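Side-chain contacts in pyruvate kinase (Toxoplasma gondii, PDB 3GG8), which catalyses the last step of glycolysis, transferring the phosphoryl group of phosphoenolpyruvate to ADP to give pyruvate and ATP: residues T76-R79 with T80-I84; V360-M363 with A364-C367. All blocks are in the same frame, centred on the assembly; numbering follows the deposited sequence.

Contact 1 (T76-R79 with T80-I84); sequences THAR and TVQNI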
# COMPACT_ATOMS: atom_id res chain seq x y z
N THR C 76 16.27 10.42 54.52
CA THR C 76 16.81 11.35 53.55
C THR C 76 15.89 11.49 52.34
O THR C 76 15.65 12.59 51.85
CB THR C 76 18.26 10.98 53.11
OG1 THR C 76 18.24 9.78 52.34
CG2 THR C 76 19.18 10.79 54.31
N HIS C 77 15.37 10.36 51.86
CA HIS C 77 14.43 10.34 50.74
C HIS C 77 13.07 10.95 51.13
O HIS C 77 12.39 11.50 50.27
CB HIS C 77 14.27 8.91 50.22
CG HIS C 77 15.45 8.41 49.42
ND1 HIS C 77 15.75 8.89 48.16
CD2 HIS C 77 16.36 7.46 49.69
CE1 HIS C 77 16.82 8.26 47.70
NE2 HIS C 77 17.21 7.38 48.61
N ALA C 78 12.69 10.88 52.41
CA ALA C 78 11.52 11.61 52.88
C ALA C 78 11.69 13.14 52.73
O ALA C 78 10.73 13.81 52.35
CB ALA C 78 11.16 11.23 54.34
N ARG C 79 12.89 13.66 53.01
CA ARG C 79 13.17 15.10 52.86
C ARG C 79 13.01 15.51 51.42
O ARG C 79 12.45 16.57 51.13
CB ARG C 79 14.59 15.46 53.29
CG ARG C 79 14.96 15.15 54.73
CD ARG C 79 16.46 15.50 54.99
NE ARG C 79 16.69 15.86 56.39
CZ ARG C 79 16.69 17.10 56.87
NH1 ARG C 79 16.47 18.14 56.06
NH2 ARG C 79 16.91 17.31 58.16
N THR C 80 13.54 14.67 50.52
CA THR C 80 13.44 14.86 49.07
C THR C 80 11.99 14.90 48.61
O THR C 80 11.60 15.81 47.87
CB THR C 80 14.19 13.75 48.30
OG1 THR C 80 15.57 13.78 48.65
CG2 THR C 80 14.07 13.96 46.79
N VAL C 81 11.20 13.94 49.06
CA VAL C 81 9.78 13.92 48.76
C VAL C 81 9.05 15.20 49.25
O VAL C 81 8.23 15.77 48.52
CB VAL C 81 9.11 12.63 49.28
CG1 VAL C 81 7.61 12.72 49.18
CG2 VAL C 81 9.66 11.41 48.51
N GLN C 82 9.37 15.64 50.47
CA GLN C 82 8.80 16.85 51.07
C GLN C 82 9.09 18.08 50.20
O GLN C 82 8.25 18.98 50.05
CB GLN C 82 9.34 17.04 52.50
CG GLN C 82 8.67 16.13 53.54
CD GLN C 82 9.51 15.86 54.82
OE1 GLN C 82 10.30 16.70 55.27
NE2 GLN C 82 9.31 14.69 55.40
N ASN C 83 10.30 18.11 49.64
CA ASN C 83 10.74 19.17 48.75
C ASN C 83 10.04 19.14 47.38
O ASN C 83 9.77 20.19 46.80
CB ASN C 83 12.26 19.11 48.55
CG ASN C 83 13.05 19.47 49.80
OD1 ASN C 83 12.61 20.25 50.65
ND2 ASN C 83 14.24 18.89 49.92
N ILE C 84 9.80 17.94 46.84
CA ILE C 84 9.01 17.78 45.63
C ILE C 84 7.63 18.38 45.89
O ILE C 84 7.11 19.16 45.08
CB ILE C 84 8.81 16.27 45.23
CG1 ILE C 84 10.13 15.50 45.15
CG2 ILE C 84 7.96 16.11 43.94
CD1 ILE C 84 11.02 15.87 44.07
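Thr-76 and Thr-80 meet one turn apart on helix 74-90. This helix is the crossover of a beta-alpha-beta unit of the TIM barrel and links strand 62-68 to strand 97-101. The backbone carries the regular i to i+4 ladder. Val-81 N donates to His-77 O at 3.0 Å, and Gln-82 N donates to Ala-78 O at 3.0 Å. Asn-83 N reaches Arg-79 O in the same way, with a more bent N-H...O angle of 147°.

One side chain adds to this ladder. The hydroxyl of Thr-80 turns back along the helix, OG1 anti to its own carbonyl carbon (chi1 -61°). OG1 makes a weak hydrogen bond of 3.4 Å to Thr-76 O. That carbonyl also accepts Thr-80 N, so one oxygen takes both bonds. The hydroxyl of Thr-76 itself bonds Asp-73 N, just before the helix begins.

The side chains of His-77 and Val-81 face the barrel, and both pack on Leu-67 of strand 62-68 and Phe-216 of helix 207-217. Val-81 CG2 makes a close methyl approach to the backbone carbonyl His-77 O, at 3.2 Å. The His-77 ring stacks with Phe-69, and its NE2 is bonded to His-71 O, so its orientation is set from outside the turn.

The amide of Asn-83 folds back over the preceding turn. Its ND2 lies 3.2 Å from Arg-79 O, at an angle too poor for a hydrogen bond.

Contact 2 (V360-M363 with A364-C367); sequences VETM and ARIC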
# COMPACT_ATOMS: atom_id res chain seq x y z
N VAL C 360 18.37 19.89 32.05
CA VAL C 360 16.97 19.59 31.72
C VAL C 360 16.50 20.38 30.50
O VAL C 360 15.79 19.84 29.65
CB VAL C 360 15.99 19.84 32.90
CG1 VAL C 360 14.57 19.54 32.49
CG2 VAL C 360 16.35 19.01 34.09
N GLU C 361 16.86 21.66 30.43
CA GLU C 361 16.54 22.48 29.26
C GLU C 361 17.18 21.92 27.99
O GLU C 361 16.57 21.94 26.92
CB GLU C 361 17.02 23.93 29.44
CG GLU C 361 16.66 24.59 30.77
CD GLU C 361 16.99 26.07 30.79
OE1 GLU C 361 16.11 26.87 31.23
OE2 GLU C 361 18.10 26.45 30.38
N THR C 362 18.41 21.45 28.12
CA THR C 362 19.18 20.94 26.98
C THR C 362 18.54 19.67 26.42
O THR C 362 18.39 19.52 25.20
CB THR C 362 20.66 20.72 27.38
OG1 THR C 362 21.21 21.96 27.83
CG2 THR C 362 21.49 20.19 26.22
N MET C 363 18.13 18.77 27.30
CA MET C 363 17.46 17.56 26.86
C MET C 363 16.11 17.84 26.23
O MET C 363 15.71 17.13 25.32
CB MET C 363 17.32 16.53 27.98
CG MET C 363 17.18 15.11 27.41
SD MET C 363 17.73 13.83 28.54
CE MET C 363 16.43 14.01 29.75
N ALA C 364 15.39 18.84 26.75
CA ALA C 364 14.12 19.30 26.16
C ALA C 364 14.36 19.82 24.75
O ALA C 364 13.57 19.55 23.85
CB ALA C 364 13.50 20.39 27.01
N ARG C 365 15.46 20.56 24.58
CA ARG C 365 15.86 21.06 23.26
C ARG C 365 16.22 19.93 22.31
O ARG C 365 15.78 19.94 21.17
CB ARG C 365 17.04 22.02 23.37
CG ARG C 365 16.70 23.44 23.77
CD ARG C 365 17.94 24.33 23.72
NE ARG C 365 18.57 24.50 25.03
CZ ARG C 365 18.27 25.49 25.88
NH1 ARG C 365 18.89 25.57 27.06
NH2 ARG C 365 17.35 26.40 25.56
N ILE C 366 16.99 18.94 22.77
CA ILE C 366 17.40 17.80 21.93
C ILE C 366 16.17 16.96 21.56
O ILE C 366 16.07 16.49 20.44
CB ILE C 366 18.43 16.88 22.60
CG1 ILE C 366 19.74 17.61 22.87
CG2 ILE C 366 18.72 15.66 21.71
CD1 ILE C 366 20.57 16.94 23.97
N CYS C 367 15.25 16.81 22.50
CA CYS C 367 14.00 16.10 22.23
C CYS C 367 13.23 16.81 21.14
O CYS C 367 12.82 16.19 20.16
CB CYS C 367 13.14 16.00 23.49
SG CYS C 367 13.72 14.71 24.63
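Arg-365 runs back along helix 356-371 and overlaps Glu-361, one turn earlier. The helix comes after strand 343-346, the eighth of the TIM barrel, beyond the short helix 348-351, and packs against the barrel wall. The two side chains lie next to each other and point the same way. Arg-365 bends at chi3 (-98°), which turns the guanidinium back over the preceding turn. NH1 then forms a long salt bridge of 3.5 Å to Glu-361 OE2. The carboxylate and guanidinium planes are 80° apart, so the groups do not pair flat. NH1 also rests on the aliphatic Glu-361 CB at 3.4 Å. Glu-361 O sits over one guanidinium face, toward its rim. Outside the turn, Arg-365 makes a cation-pi contact with Trp-33 and packs on Glu-289 of a second subunit.

The backbone ladder is regular. Glu-361 O accepts Arg-365 N at 2.9 Å, and Met-363 O accepts Cys-367 N at 2.9 Å.

The side facing the barrel is apolar. Met-363 reaches Ile-40, Val-344 and Leu-346 of the strands, while Cys-367 touches Val-344. The two sulfur side chains approach loosely, Met-363 CG lying 4.5 Å from Cys-367 SG. Ile-366 packs on helix 327-339. The hydroxyl of Thr-362 is bonded to Ile-358 O, and its methyl CG2 meets Ile-366 CD1 at 4.1 Å.

Overall arrangement
From the N terminus, the chain passes barrel strands 39-43 and 62-68 before it enters helix 74-90, which holds contact 1. After the third barrel strand, 97-101, it leaves to build a separate mixed sheet, then returns at strand 224-227 to complete the barrel. Contact 2 comes after the eighth barrel strand, on helix 356-371. The two contacts are in series, neither nested nor crossed. Each stays within one helix and closes no loop. The centres of contact 1 and contact 2 are about 25 Å apart. The nearest atoms of contact 1 and contact 2 are about 12 Å apart. Contact 1 belongs to a helix packed on the second strand; contact 2 lies where the last strand meets the first.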